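Local coordinates for protein 30-kDa cleavage and polyadenylation specificity factor 30 (Arabidopsis thaliana, PDB 5ZUU) that binds m6A-modified RNA through its YTH domain as a component of the cleavage and polyadenylation specificity factor complex, which plays a key role in pre-mRNA 3'-end formation, at residues E159-A162 / I163-A167. Residues are numbered along the deposited sequence; the frame is centred on the assembly and turned at random.
Sequences ELMA and ISIAA
Glu159 meets Ile163 in helix 159-172: the Ile163 side chain runs back toward Glu159, its CD1 lying 3.8 Å from the carbonyl O of Glu159, while the Glu159 carboxylate turns away from residues 163-167. Leu160, the next residue, touches the same isoleucine as an i to i+3 pair in which CD2 of Leu160 reaches CD1 of Ile163 at 4.0 Å, the two side chains crossing at a slant. The Ile163 branch is directed backwards because CG1 stands anti to its own carbonyl carbon (chi1 -69°). Leu160 O also accepts the amide of Ser164 at 2.8 Å from Ser164 N. Met161 forms the i to i+4 pair. Its chain bends at chi2 and again at chi3, which carries CE forward along the helix to 4.0 Å from CD1 of Ile165; the same pair is joined by Ile165 N donating to Met161 O over 3.0 Å. Ala162 has no long side chain to offer, and its link is backbone: Ala166 N bonds to Ala162 O at 2.9 Å. These successive i to i+4 bonds mark a regular alpha-helix, about 16 Å from the bound RNA at the nearest atoms. Its inner side is set by Leu160, Met161 and Ser164, which pack on Leu110 of strand 103-114, Ser164 also touching Trp107. Leu160 further meets Phe30 and Val34 of helix 27-36, where Ile163 and Ala167 touch Gln35, so this C-terminal helix of the YTH-domain construct lies against both helix 27-36 and strand 103-114.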
loop_
_atom_site.group_PDB
_atom_site.type_symbol
_atom_site.label_atom_id
_atom_site.label_comp_id
_atom_site.label_asym_id
_atom_site.label_seq_id
_atom_site.Cartn_x
_atom_site.Cartn_y
_atom_site.Cartn_z
ATOM N N GLU A 159 -12.160 8.079 -5.576
ATOM C CA GLU A 159 -11.686 9.215 -6.411
ATOM C C GLU A 159 -10.169 9.244 -6.598
ATOM O O GLU A 159 -9.710 9.645 -7.660
ATOM C CB GLU A 159 -12.178 10.569 -5.886
ATOM C CG GLU A 159 -11.997 10.754 -4.395
ATOM C CD GLU A 159 -13.225 10.339 -3.616
ATOM O OE1 GLU A 159 -14.008 11.252 -3.310
ATOM O OE2 GLU A 159 -13.420 9.112 -3.346
ATOM N N LEU A 160 -9.394 8.745 -5.628
ATOM C CA LEU A 160 -7.929 8.696 -5.743
ATOM C C LEU A 160 -7.432 7.814 -6.827
ATOM O O LEU A 160 -6.296 8.010 -7.287
ATOM C CB LEU A 160 -7.256 8.265 -4.427
ATOM C CG LEU A 160 -7.509 9.258 -3.266
ATOM C CD1 LEU A 160 -7.044 8.749 -1.903
ATOM C CD2 LEU A 160 -6.892 10.613 -3.563
ATOM N N MET A 161 -8.214 6.808 -7.232
ATOM C CA MET A 161 -7.732 5.862 -8.252
ATOM C C MET A 161 -7.345 6.563 -9.548
ATOM O O MET A 161 -6.243 6.377 -10.054
ATOM C CB MET A 161 -8.745 4.783 -8.562
ATOM C CG MET A 161 -8.193 3.677 -9.462
ATOM S SD MET A 161 -7.199 2.369 -8.668
ATOM C CE MET A 161 -5.547 2.831 -9.158
ATOM N N ALA A 162 -8.282 7.304 -10.112
ATOM C CA ALA A 162 -8.021 8.028 -11.364
ATOM C C ALA A 162 -6.895 9.080 -11.139
ATOM O O ALA A 162 -5.992 9.235 -11.965
ATOM C CB ALA A 162 -9.338 8.661 -11.880
ATOM N N ILE A 163 -6.888 9.712 -9.965
ATOM C CA ILE A 163 -5.774 10.626 -9.605
ATOM C C ILE A 163 -4.416 9.923 -9.739
ATOM O O ILE A 163 -3.476 10.443 -10.371
ATOM C CB ILE A 163 -5.963 11.247 -8.221
ATOM C CG1 ILE A 163 -7.150 12.229 -8.255
ATOM C CG2 ILE A 163 -4.723 12.035 -7.839
ATOM C CD1 ILE A 163 -7.579 12.700 -6.884
ATOM N N SER A 164 -4.343 8.712 -9.191
ATOM C CA SER A 164 -3.150 7.931 -9.294
ATOM C C SER A 164 -2.750 7.635 -10.729
ATOM O O SER A 164 -1.597 7.740 -11.069
ATOM C CB SER A 164 -3.348 6.592 -8.567
ATOM O OG SER A 164 -2.089 6.028 -8.465
ATOM N N ILE A 165 -3.706 7.196 -11.532
ATOM C CA ILE A 165 -3.459 6.733 -12.934
ATOM C C ILE A 165 -2.935 7.937 -13.756
ATOM O O ILE A 165 -1.932 7.826 -14.477
ATOM C CB ILE A 165 -4.750 6.108 -13.623
ATOM C CG1 ILE A 165 -5.264 4.836 -12.906
ATOM C CG2 ILE A 165 -4.518 5.740 -15.083
ATOM C CD1 ILE A 165 -4.232 3.740 -12.789
ATOM N N ALA A 166 -3.602 9.079 -13.589
ATOM C CA ALA A 166 -3.184 10.348 -14.223
ATOM C C ALA A 166 -1.760 10.698 -13.801
ATOM O O ALA A 166 -0.905 10.883 -14.686
ATOM C CB ALA A 166 -4.150 11.478 -13.873
ATOM N N ALA A 167 -1.483 10.692 -12.479
ATOM C CA ALA A 167 -0.125 11.096 -12.003
ATOM C C ALA A 167 0.941 10.185 -12.528
ATOM O O ALA A 167 1.949 10.660 -13.026
ATOM C CB ALA A 167 -0.051 11.203 -10.507
#